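Local structure of transcription factor cep-1 (Caenorhabditis elegans, 1T4W) at residues A[16-20]-A[32-38]; A[21-25]-A[188-192]; A[81-85]-A[97-102]; A[137-141]-A[175-179]. The protein activates transcription by binding, through the zinc-containing domain described here, the same DNA consensus sequence as p53, and promotes apoptosis after genotoxic stress. The contacts are given in a common frame with arbitrary orientation. Numbering follows the deposited sequence.

Contacts 1 and 2 share strand 19-23: the first pairs it with strand 29-33, the second lays helix 181-194 beside it. They meet where Trp32 CZ2 lies 3.5 Å from Phe188 CB. Contacts 3 and 4 converge on the zinc ion, supplying Cys85 and Cys139, and touch through Phe100 O and Met138 N, 2.9 Å apart. Contact 3 is the most buried, a lysine held by backbone carbonyls beside an aromatic ring; contacts 1 and 4 mix buried apolar groups with salt bridges of partly exposed residues; the centre of contact 2 lies farthest from the centre of the chain, about 18 Å. Contact 4 also adjoins contact 1, with Gly36 N 2.7 Å from Phe137 O.

Contact 1 (A[16-20]-A[32-38]); sequences SSDMA and WTKMGCL
Asp18, Met19 and Trp32 have the most surface covered where 18-20 runs antiparallel to 32-34. Build Met19 and Ala20, and Trp32 and Thr33, as extended strand. Met19 faces Thr33 as a non-hydrogen-bonded pair (CA-CA 4.0 Å); Ala20 and Trp32 form the hydrogen-bonded pair (CA-CA 5.4 Å), joined by Ala20 N to Trp32 O at 2.8 Å and Trp32 N to Ala20 O at 2.9 Å. Two residues from that pair, Lys34 N donates to Asp18 O at 2.9 Å. Asp18, with helical-range backbone angles (-85/-12) and an m rotamer, also turns OD1 to Lys34 NZ in a salt bridge of 3.3 Å, a weak hydrogen bond. Ser16 OG accepts from Asp18 N at 2.9 Å, an ST turn leading into the strand. Met19 CB lies 3.8 Å from Thr33 CB; chi1 p, chi2 t and chi3 p bring its CE to 3.8 Å from Cys37 CB, beyond the bend at Gly36 (phi 70°). Ala20 and Trp32 point to the other face, toward helix 181-194; Trp32, chi1 m, brings CE3 to 4.4 Å from Ala20 CB. The pairing is that of a beta hairpin, 19-23 with 29-33, at one edge of the larger sheet of this p53-family domain.

Contact 2 (A[21-25]-A[188-192]); sequences FAISS and FCERE
This is a strand-helix contact at the edge of the p53-like beta sandwich, where the C-terminal helix 181-194 packs along the outermost strand, 19-23, of the larger sheet. The axes of 21-23 and 188-192 come within 9.7 Å and run nearly parallel, at 14° between their N-to-C directions. Ala22 CA sits 7.5 Å from Cys189 CA and Ser25 CA 6.2 Å from Glu192 CA, so the gap is narrower at the far end. Residues 21-23 are extended; 188-192 are regular helix, with Glu192 N bonded to Phe188 O at 2.9 Å.

The small Ala22 side chain points toward the helix and leaves room for two groups: Phe188 CE2 is 4.2 Å from Ala22 CB, and Cys189 SG, on an m rotamer, is 4.1 Å from the same atom. Phe188 takes chi1 t and chi2 88°, which carries its ring obliquely across to the strand; Ser24 CB at 3.7 Å from Phe188 CZ and Ile23 O at 3.7 Å from Phe188 CE2 lie at the ring edge. The rings of Tyr30 and Trp32, from the adjacent hairpin strand, also meet Phe188.

Beyond the strand the contact turns polar. Lys195 makes a salt bridge with Glu192 OE1 and a hydrogen bond with Ser25 OG. Glu192, chi1 and chi2 both m, also accepts from the backbone through OE1, with Ser25 N 2.6 Å away at an N-H...O angle of 157°.

Contact 3 (A[81-85]-A[97-102]); sequences DVMKC and FDSFFY. With ZN (zinc ion), chain B.
The zinc site of this DNA-binding domain borders the contact: Cys85 SG binds the ion at 2.4 Å, and His88, Cys139 and Cys143 complete the four ligands. Cys85, chi1 p, points away from 97-102 and is the N-cap of helix 86-90. The preceding residue makes the main connection. Lys84, with chi1 to chi4 all t, reaches across fully extended, so that NZ donates to Phe97 O at 2.6 Å and to Ser99 O at 2.9 Å; Glu92 adds a salt bridge to the same ammonium. Lys84 and Phe100 have the nearest CA atoms, 4.8 Å apart; beside them a water joins Lys84 N (2.8 Å, accepting) to Asp98 O (2.7 Å, donating). In this p53-family fold the contact thus fastens an irregular zinc-binding loop to the approach of strand 101-104, an outermost strand of the four-stranded sheet. Phe100, chi1 t and chi2 -76°, offers a ring face to Val82: CG1 of Val82 lies 3.7 Å from the Phe100 ring centroid, 25° off the normal, a CH-pi contact made with Val82 chi1 at t. The ring edge of Phe100 meets the backbone, its CD2 lying 3.5 Å from Lys84 N.

Contact 4 (A[137-141]-A[175-179]); sequences FMCQE and VRIVA. With ZN (zinc ion), chain B.
Segments 137-141 and 175-178 run 72° apart, with Gln140 CA 5.1 Å from Ile177 CA, and their side chains bridge the crossing. Glu141, chi1 and chi2 t, extends to Arg176, whose chi3 of 69° (p) bends the guanidinium back: Arg176 NH2 donates to Glu141 OE1 at 2.7 Å and Arg176 NE to Glu141 OE2 at 2.8 Å, a two-point salt bridge. Glu141 N also donates to Ile177 O at 3.2 Å. Ile177, chi1 m and chi2 between wells at 131°, puts CD1 3.9 Å from Phe137 CG and CG2 3.5 Å from Gln140 CB. Gln140, chi1 p, presents OE1 to a water at 2.8 Å that also donates to Val178 O at 2.8 Å. Cys139, chi1 t, turns away to bind zinc through SG at 2.4 Å. The zinc-binding loop after strand 130-137 of the smaller sheet thus crosses the end of strand 166-177 of the larger, with strand 29-33 alongside and helix 181-194 following.

Contact 1 (A[16-20]-A[32-38])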
loop_
_atom_site.group_PDB
_atom_site.type_symbol
_atom_site.label_atom_id
_atom_site.label_comp_id
_atom_site.label_asym_id
_atom_site.label_seq_id
_atom_site.Cartn_x
_atom_site.Cartn_y
_atom_site.Cartn_z
ATOM N N SER A 16 12.593 6.880 12.045
ATOM C CA SER A 16 12.473 5.496 12.471
ATOM C C SER A 16 13.552 4.594 11.867
ATOM O O SER A 16 13.960 4.780 10.723
ATOM C CB SER A 16 11.098 4.943 12.073
ATOM O OG SER A 16 11.107 3.532 12.118
ATOM N N SER A 17 14.007 3.614 12.643
ATOM C CA SER A 17 15.004 2.664 12.160
ATOM C C SER A 17 14.321 1.602 11.320
ATOM O O SER A 17 14.937 1.017 10.439
ATOM C CB SER A 17 15.710 1.957 13.326
ATOM O OG SER A 17 16.507 2.857 14.073
ATOM N N ASP A 18 13.040 1.377 11.599
ATOM C CA ASP A 18 12.245 0.340 10.942
ATOM C C ASP A 18 11.578 0.640 9.620
ATOM O O ASP A 18 11.051 -0.281 8.987
ATOM C CB ASP A 18 11.145 -0.139 11.886
ATOM C CG ASP A 18 11.690 -0.651 13.182
ATOM O OD1 ASP A 18 12.915 -0.896 13.243
ATOM O OD2 ASP A 18 10.887 -0.814 14.122
ATOM N N MET A 19 11.550 1.909 9.229
ATOM C CA MET A 19 10.903 2.300 7.974
ATOM C C MET A 19 11.337 3.687 7.569
ATOM O O MET A 19 11.789 4.468 8.399
ATOM C CB MET A 19 9.385 2.269 8.135
ATOM C CG MET A 19 8.906 3.062 9.353
ATOM S SD MET A 19 7.190 2.697 9.790
ATOM C CE MET A 19 7.382 1.014 10.465
ATOM N N ALA A 20 11.152 3.996 6.291
ATOM C CA ALA A 20 11.545 5.279 5.733
ATOM C C ALA A 20 10.731 5.507 4.464
ATOM O O ALA A 20 10.386 4.561 3.749
ATOM C CB ALA A 20 13.024 5.258 5.401
ATOM N N TRP A 32 10.242 1.989 2.366
ATOM C CA TRP A 32 11.108 0.863 2.714
ATOM C C TRP A 32 10.724 0.609 4.155
ATOM O O TRP A 32 10.623 1.556 4.934
ATOM C CB TRP A 32 12.600 1.223 2.656
ATOM C CG TRP A 32 13.104 1.627 1.279
ATOM C CD1 TRP A 32 13.735 0.835 0.358
ATOM C CD2 TRP A 32 13.009 2.924 0.696
ATOM N NE1 TRP A 32 14.050 1.567 -0.765
ATOM C CE2 TRP A 32 13.610 2.854 -0.584
ATOM C CE3 TRP A 32 12.466 4.144 1.131
ATOM C CZ2 TRP A 32 13.686 3.958 -1.436
ATOM C CZ3 TRP A 32 12.542 5.243 0.283
ATOM C CH2 TRP A 32 13.151 5.141 -0.986
ATOM N N THR A 33 10.501 -0.650 4.514
ATOM C CA THR A 33 10.139 -0.989 5.902
ATOM C C THR A 33 10.576 -2.416 6.198
ATOM O O THR A 33 10.774 -3.208 5.276
ATOM C CB THR A 33 8.591 -0.902 6.112
ATOM O OG1 THR A 33 8.228 -1.380 7.416
ATOM C CG2 THR A 33 7.872 -1.740 5.060
ATOM N N LYS A 34 10.743 -2.740 7.478
ATOM C CA LYS A 34 11.096 -4.107 7.863
ATOM C C LYS A 34 9.764 -4.843 7.933
ATOM O O LYS A 34 8.719 -4.202 8.062
ATOM C CB LYS A 34 11.707 -4.149 9.268
ATOM C CG LYS A 34 13.011 -3.411 9.461
ATOM C CD LYS A 34 13.421 -3.646 10.881
ATOM C CE LYS A 34 14.640 -2.856 11.261
ATOM N NZ LYS A 34 15.059 -3.269 12.627
ATOM N N MET A 35 9.778 -6.173 7.863
ATOM C CA MET A 35 8.512 -6.893 7.975
ATOM C C MET A 35 8.139 -6.936 9.464
ATOM O O MET A 35 8.984 -6.686 10.318
ATOM C CB MET A 35 8.612 -8.310 7.376
ATOM C CG MET A 35 9.461 -9.312 8.118
ATOM S SD MET A 35 9.144 -11.029 7.489
ATOM C CE MET A 35 7.804 -11.526 8.556
ATOM N N GLY A 36 6.881 -7.217 9.781
ATOM C CA GLY A 36 6.487 -7.255 11.182
ATOM C C GLY A 36 6.451 -5.896 11.874
ATOM O O GLY A 36 6.410 -5.831 13.095
ATOM N N CYS A 37 6.480 -4.803 11.121
ATOM C CA CYS A 37 6.435 -3.477 11.750
ATOM C C CYS A 37 5.223 -2.695 11.267
ATOM O O CYS A 37 4.870 -2.752 10.083
ATOM C CB CYS A 37 7.718 -2.673 11.450
ATOM S SG CYS A 37 9.217 -3.416 12.193
ATOM N N LEU A 38 4.600 -1.971 12.191
ATOM C CA LEU A 38 3.408 -1.174 11.894
ATOM C C LEU A 38 3.761 0.092 11.147
ATOM O O LEU A 38 4.454 0.960 11.674
ATOM C CB LEU A 38 2.669 -0.816 13.188
ATOM C CG LEU A 38 2.139 -2.049 13.934
ATOM C CD1 LEU A 38 1.687 -1.658 15.338
ATOM C CD2 LEU A 38 1.005 -2.669 13.141
#

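Contact 2 (A[21-25]-A[188-192])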
loop_
_atom_site.group_PDB
_atom_site.type_symbol
_atom_site.label_atom_id
_atom_site.label_comp_id
_atom_site.label_asym_id
_atom_site.label_seq_id
_atom_site.Cartn_x
_atom_site.Cartn_y
_atom_site.Cartn_z
ATOM N N PHE A 21 10.453 6.771 4.181
ATOM C CA PHE A 21 9.650 7.158 3.029
ATOM C C PHE A 21 10.359 8.249 2.262
ATOM O O PHE A 21 11.061 9.067 2.849
ATOM C CB PHE A 21 8.281 7.653 3.521
ATOM C CG PHE A 21 7.373 8.141 2.428
ATOM C CD1 PHE A 21 7.628 9.347 1.774
ATOM C CD2 PHE A 21 6.278 7.381 2.029
ATOM C CE1 PHE A 21 6.806 9.784 0.737
ATOM C CE2 PHE A 21 5.449 7.811 0.995
ATOM C CZ PHE A 21 5.716 9.012 0.348
ATOM N N ALA A 22 10.195 8.260 0.946
ATOM C CA ALA A 22 10.811 9.305 0.147
ATOM C C ALA A 22 10.031 9.470 -1.148
ATOM O O ALA A 22 9.181 8.639 -1.499
ATOM C CB ALA A 22 12.285 8.975 -0.162
ATOM N N ILE A 23 10.334 10.554 -1.848
ATOM C CA ILE A 23 9.702 10.871 -3.111
ATOM C C ILE A 23 10.833 10.879 -4.095
ATOM O O ILE A 23 11.949 11.243 -3.730
ATOM C CB ILE A 23 9.098 12.280 -3.109
ATOM C CG1 ILE A 23 8.094 12.431 -1.965
ATOM C CG2 ILE A 23 8.431 12.540 -4.442
ATOM C CD1 ILE A 23 6.843 11.608 -2.112
ATOM N N SER A 24 10.562 10.477 -5.333
ATOM C CA SER A 24 11.599 10.479 -6.347
ATOM C C SER A 24 11.620 11.864 -6.977
ATOM O O SER A 24 10.781 12.711 -6.654
ATOM C CB SER A 24 11.308 9.435 -7.423
ATOM O OG SER A 24 10.191 9.806 -8.214
ATOM N N SER A 25 12.581 12.099 -7.862
ATOM C CA SER A 25 12.679 13.381 -8.540
ATOM C C SER A 25 11.410 13.552 -9.368
ATOM O O SER A 25 11.012 14.669 -9.674
ATOM C CB SER A 25 13.893 13.414 -9.464
ATOM O OG SER A 25 13.644 12.657 -10.634
ATOM N N PHE A 188 18.856 5.542 -2.116
ATOM C CA PHE A 188 17.885 6.121 -3.041
ATOM C C PHE A 188 17.961 7.650 -3.088
ATOM O O PHE A 188 18.007 8.245 -4.169
ATOM C CB PHE A 188 16.463 5.701 -2.654
ATOM C CG PHE A 188 15.388 6.299 -3.535
ATOM C CD1 PHE A 188 14.991 5.661 -4.701
ATOM C CD2 PHE A 188 14.749 7.480 -3.170
ATOM C CE1 PHE A 188 13.960 6.187 -5.485
ATOM C CE2 PHE A 188 13.717 8.014 -3.948
ATOM C CZ PHE A 188 13.324 7.368 -5.096
ATOM N N CYS A 189 17.957 8.290 -1.919
ATOM C CA CYS A 189 18.025 9.741 -1.864
ATOM C C CYS A 189 19.306 10.295 -2.511
ATOM O O CYS A 189 19.241 11.242 -3.304
ATOM C CB CYS A 189 17.902 10.213 -0.410
ATOM S SG CYS A 189 16.251 9.912 0.273
ATOM N N GLU A 190 20.458 9.697 -2.201
ATOM C CA GLU A 190 21.732 10.157 -2.781
ATOM C C GLU A 190 21.716 10.008 -4.293
ATOM O O GLU A 190 22.194 10.888 -5.000
ATOM C CB GLU A 190 22.928 9.369 -2.216
ATOM C CG GLU A 190 23.217 9.647 -0.742
ATOM C CD GLU A 190 23.836 11.023 -0.511
ATOM O OE1 GLU A 190 24.949 11.265 -1.021
ATOM O OE2 GLU A 190 23.214 11.860 0.172
ATOM N N ARG A 191 21.187 8.893 -4.796
ATOM C CA ARG A 191 21.133 8.695 -6.240
ATOM C C ARG A 191 20.209 9.727 -6.907
ATOM O O ARG A 191 20.546 10.282 -7.955
ATOM C CB ARG A 191 20.677 7.267 -6.582
ATOM C CG ARG A 191 21.777 6.233 -6.399
ATOM C CD ARG A 191 21.389 4.839 -6.892
ATOM N NE ARG A 191 20.540 4.089 -5.958
ATOM C CZ ARG A 191 19.210 4.155 -5.931
ATOM N NH1 ARG A 191 18.567 4.938 -6.789
ATOM N NH2 ARG A 191 18.519 3.430 -5.059
ATOM N N GLU A 192 19.055 9.992 -6.294
ATOM C CA GLU A 192 18.120 10.977 -6.837
ATOM C C GLU A 192 18.702 12.384 -6.828
ATOM O O GLU A 192 18.659 13.074 -7.846
ATOM C CB GLU A 192 16.811 10.988 -6.043
ATOM C CG GLU A 192 15.968 9.771 -6.247
ATOM C CD GLU A 192 15.420 9.675 -7.657
ATOM O OE1 GLU A 192 14.763 10.628 -8.102
ATOM O OE2 GLU A 192 15.628 8.641 -8.316
#

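Contact 3 (A[81-85]-A[97-102])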
loop_
_atom_site.group_PDB
_atom_site.type_symbol
_atom_site.label_atom_id
_atom_site.label_comp_id
_atom_site.label_asym_id
_atom_site.label_seq_id
_atom_site.Cartn_x
_atom_site.Cartn_y
_atom_site.Cartn_z
ATOM N N ASP A 81 -1.583 -10.098 -6.992
ATOM C CA ASP A 81 -1.143 -10.004 -5.601
ATOM C C ASP A 81 0.296 -10.404 -5.356
ATOM O O ASP A 81 0.834 -11.280 -6.043
ATOM C CB ASP A 81 -1.997 -10.881 -4.691
ATOM C CG ASP A 81 -3.407 -10.394 -4.576
ATOM O OD1 ASP A 81 -3.665 -9.234 -4.959
ATOM O OD2 ASP A 81 -4.251 -11.167 -4.098
ATOM N N VAL A 82 0.920 -9.765 -4.365
ATOM C CA VAL A 82 2.263 -10.162 -3.960
ATOM C C VAL A 82 1.906 -11.390 -3.125
ATOM O O VAL A 82 1.008 -11.314 -2.275
ATOM C CB VAL A 82 2.933 -9.134 -3.048
ATOM C CG1 VAL A 82 4.289 -9.662 -2.596
ATOM C CG2 VAL A 82 3.087 -7.826 -3.783
ATOM N N MET A 83 2.578 -12.512 -3.375
ATOM C CA MET A 83 2.262 -13.764 -2.686
ATOM C C MET A 83 3.178 -14.064 -1.519
ATOM O O MET A 83 4.399 -14.024 -1.643
ATOM C CB MET A 83 2.328 -14.932 -3.673
ATOM C CG MET A 83 1.465 -14.757 -4.916
ATOM S SD MET A 83 -0.278 -14.462 -4.522
ATOM C CE MET A 83 -0.784 -16.038 -3.834
ATOM N N LYS A 84 2.564 -14.392 -0.395
ATOM C CA LYS A 84 3.278 -14.708 0.839
ATOM C C LYS A 84 4.043 -16.026 0.631
ATOM O O LYS A 84 3.535 -16.916 -0.039
ATOM C CB LYS A 84 2.234 -14.861 1.936
ATOM C CG LYS A 84 2.729 -14.691 3.339
ATOM C CD LYS A 84 1.540 -14.751 4.268
ATOM C CE LYS A 84 1.915 -14.466 5.682
ATOM N NZ LYS A 84 0.642 -14.267 6.422
ATOM N N CYS A 85 5.250 -16.165 1.177
ATOM C CA CYS A 85 5.971 -17.424 0.991
ATOM C C CYS A 85 5.356 -18.530 1.838
ATOM O O CYS A 85 4.560 -18.280 2.760
ATOM C CB CYS A 85 7.464 -17.289 1.320
ATOM S SG CYS A 85 7.859 -17.188 3.077
ATOM N N PHE A 97 -4.468 -16.310 7.100
ATOM C CA PHE A 97 -3.060 -16.669 7.207
ATOM C C PHE A 97 -2.207 -16.489 5.965
ATOM O O PHE A 97 -0.992 -16.279 6.068
ATOM C CB PHE A 97 -2.938 -18.103 7.711
ATOM C CG PHE A 97 -3.714 -18.359 8.971
ATOM C CD1 PHE A 97 -3.412 -17.663 10.142
ATOM C CD2 PHE A 97 -4.769 -19.268 8.983
ATOM C CE1 PHE A 97 -4.147 -17.865 11.301
ATOM C CE2 PHE A 97 -5.511 -19.479 10.139
ATOM C CZ PHE A 97 -5.200 -18.776 11.300
ATOM N N ASP A 98 -2.823 -16.551 4.796
ATOM C CA ASP A 98 -2.043 -16.411 3.574
ATOM C C ASP A 98 -1.949 -14.983 3.032
ATOM O O ASP A 98 -1.369 -14.776 1.964
ATOM C CB ASP A 98 -2.598 -17.347 2.497
ATOM C CG ASP A 98 -4.040 -17.064 2.188
ATOM O OD1 ASP A 98 -4.641 -16.264 2.930
ATOM O OD2 ASP A 98 -4.577 -17.633 1.217
ATOM N N SER A 99 -2.509 -13.993 3.741
ATOM C CA SER A 99 -2.412 -12.622 3.228
ATOM C C SER A 99 -0.998 -12.096 3.480
ATOM O O SER A 99 -0.427 -12.299 4.554
ATOM C CB SER A 99 -3.417 -11.701 3.911
ATOM O OG SER A 99 -3.390 -10.419 3.306
ATOM N N PHE A 100 -0.430 -11.435 2.484
ATOM C CA PHE A 100 0.912 -10.888 2.613
ATOM C C PHE A 100 0.928 -9.745 3.651
ATOM O O PHE A 100 1.917 -9.543 4.378
ATOM C CB PHE A 100 1.381 -10.373 1.244
ATOM C CG PHE A 100 2.880 -10.189 1.137
ATOM C CD1 PHE A 100 3.513 -9.093 1.732
ATOM C CD2 PHE A 100 3.663 -11.140 0.483
ATOM C CE1 PHE A 100 4.922 -8.945 1.680
ATOM C CE2 PHE A 100 5.067 -11.009 0.428
ATOM C CZ PHE A 100 5.689 -9.911 1.029
ATOM N N PHE A 101 -0.187 -9.026 3.739
ATOM C CA PHE A 101 -0.281 -7.874 4.633
ATOM C C PHE A 101 -1.566 -7.824 5.444
ATOM O O PHE A 101 -2.553 -8.460 5.097
ATOM C CB PHE A 101 -0.167 -6.579 3.816
ATOM C CG PHE A 101 -1.355 -6.313 2.924
ATOM C CD1 PHE A 101 -1.611 -7.120 1.828
ATOM C CD2 PHE A 101 -2.233 -5.262 3.201
ATOM C CE1 PHE A 101 -2.730 -6.897 1.006
ATOM C CE2 PHE A 101 -3.348 -5.020 2.392
ATOM C CZ PHE A 101 -3.597 -5.840 1.288
ATOM N N TYR A 102 -1.548 -7.036 6.513
ATOM C CA TYR A 102 -2.715 -6.869 7.377
ATOM C C TYR A 102 -2.903 -5.395 7.753
ATOM O O TYR A 102 -1.987 -4.574 7.622
ATOM C CB TYR A 102 -2.569 -7.711 8.651
ATOM C CG TYR A 102 -2.322 -9.180 8.373
ATOM C CD1 TYR A 102 -1.025 -9.668 8.161
ATOM C CD2 TYR A 102 -3.393 -10.073 8.251
ATOM C CE1 TYR A 102 -0.805 -11.011 7.830
ATOM C CE2 TYR A 102 -3.185 -11.400 7.919
ATOM C CZ TYR A 102 -1.890 -11.864 7.704
ATOM O OH TYR A 102 -1.715 -13.166 7.317
HETATM ZN ZN ZN B . 8.215 -14.887 3.623
HETATM O O HOH W 1 -0.229 -14.740 -0.449
#

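Contact 4 (A[137-141]-A[175-179])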
loop_
_atom_site.group_PDB
_atom_site.type_symbol
_atom_site.label_atom_id
_atom_site.label_comp_id
_atom_site.label_asym_id
_atom_site.label_seq_id
_atom_site.Cartn_x
_atom_site.Cartn_y
_atom_site.Cartn_z
ATOM N N PHE A 137 3.502 -5.797 7.083
ATOM C CA PHE A 137 3.866 -6.834 6.101
ATOM C C PHE A 137 4.441 -8.046 6.822
ATOM O O PHE A 137 5.337 -7.920 7.657
ATOM C CB PHE A 137 4.863 -6.252 5.096
ATOM C CG PHE A 137 4.324 -5.064 4.361
ATOM C CD1 PHE A 137 3.481 -5.236 3.257
ATOM C CD2 PHE A 137 4.578 -3.780 4.813
ATOM C CE1 PHE A 137 2.886 -4.130 2.612
ATOM C CE2 PHE A 137 3.992 -2.657 4.179
ATOM C CZ PHE A 137 3.143 -2.835 3.077
ATOM N N MET A 138 3.901 -9.221 6.509
ATOM C CA MET A 138 4.322 -10.434 7.180
ATOM C C MET A 138 5.146 -11.398 6.332
ATOM O O MET A 138 5.156 -12.603 6.564
ATOM C CB MET A 138 3.102 -11.134 7.785
ATOM C CG MET A 138 2.430 -10.308 8.898
ATOM S SD MET A 138 3.583 -9.804 10.222
ATOM C CE MET A 138 3.840 -11.383 11.024
ATOM N N CYS A 139 5.839 -10.854 5.343
ATOM C CA CYS A 139 6.720 -11.650 4.500
ATOM C C CYS A 139 7.631 -10.582 3.924
ATOM O O CYS A 139 7.379 -9.383 4.090
ATOM C CB CYS A 139 5.914 -12.408 3.434
ATOM S SG CYS A 139 6.858 -13.470 2.315
ATOM N N GLN A 140 8.707 -10.974 3.275
ATOM C CA GLN A 140 9.586 -9.944 2.767
ATOM C C GLN A 140 10.254 -10.279 1.451
ATOM O O GLN A 140 10.174 -11.406 0.955
ATOM C CB GLN A 140 10.618 -9.630 3.838
ATOM C CG GLN A 140 11.558 -10.764 4.130
ATOM C CD GLN A 140 12.340 -10.506 5.386
ATOM O OE1 GLN A 140 12.747 -9.379 5.647
ATOM N NE2 GLN A 140 12.562 -11.549 6.173
ATOM N N GLU A 141 10.915 -9.277 0.889
ATOM C CA GLU A 141 11.603 -9.412 -0.381
ATOM C C GLU A 141 12.533 -10.628 -0.384
ATOM O O GLU A 141 12.558 -11.403 -1.337
ATOM C CB GLU A 141 12.424 -8.140 -0.637
ATOM C CG GLU A 141 12.798 -7.901 -2.083
ATOM C CD GLU A 141 13.575 -6.616 -2.240
ATOM O OE1 GLU A 141 14.798 -6.622 -1.976
ATOM O OE2 GLU A 141 12.953 -5.599 -2.598
ATOM N N VAL A 175 7.266 -0.225 -2.887
ATOM C CA VAL A 175 7.385 -0.611 -1.504
ATOM C C VAL A 175 8.415 -1.740 -1.443
ATOM O O VAL A 175 8.342 -2.728 -2.200
ATOM C CB VAL A 175 6.039 -1.127 -0.948
ATOM C CG1 VAL A 175 6.249 -1.725 0.434
ATOM C CG2 VAL A 175 5.025 0.009 -0.881
ATOM N N ARG A 176 9.400 -1.595 -0.568
ATOM C CA ARG A 176 10.382 -2.656 -0.419
ATOM C C ARG A 176 10.420 -3.081 1.037
ATOM O O ARG A 176 10.469 -2.241 1.926
ATOM C CB ARG A 176 11.774 -2.198 -0.884
ATOM C CG ARG A 176 11.916 -2.125 -2.389
ATOM C CD ARG A 176 13.383 -1.918 -2.785
ATOM N NE ARG A 176 14.175 -3.109 -2.487
ATOM C CZ ARG A 176 15.485 -3.108 -2.296
ATOM N NH1 ARG A 176 16.169 -1.975 -2.366
ATOM N NH2 ARG A 176 16.113 -4.245 -2.045
ATOM N N ILE A 177 10.367 -4.388 1.272
ATOM C CA ILE A 177 10.395 -4.930 2.619
ATOM C C ILE A 177 11.781 -5.563 2.738
ATOM O O ILE A 177 12.049 -6.638 2.197
ATOM C CB ILE A 177 9.251 -5.948 2.810
ATOM C CG1 ILE A 177 7.901 -5.255 2.551
ATOM C CG2 ILE A 177 9.258 -6.466 4.245
ATOM C CD1 ILE A 177 7.000 -6.001 1.619
ATOM N N VAL A 178 12.653 -4.860 3.445
ATOM C CA VAL A 178 14.056 -5.225 3.578
ATOM C C VAL A 178 14.530 -5.254 5.022
ATOM O O VAL A 178 13.793 -4.899 5.924
ATOM C CB VAL A 178 14.901 -4.190 2.834
ATOM C CG1 VAL A 178 14.499 -4.139 1.379
ATOM C CG2 VAL A 178 14.678 -2.799 3.478
ATOM N N ALA A 179 15.792 -5.629 5.218
ATOM C CA ALA A 179 16.391 -5.718 6.552
ATOM C C ALA A 179 16.815 -4.360 7.143
ATOM O O ALA A 179 16.658 -4.101 8.341
ATOM C CB ALA A 179 17.607 -6.657 6.492
HETATM ZN ZN ZN B . 8.215 -14.887 3.623
HETATM O O HOH W 2 13.775 -8.945 2.596
HETATM O O HOH W 3 12.253 -6.995 6.995
#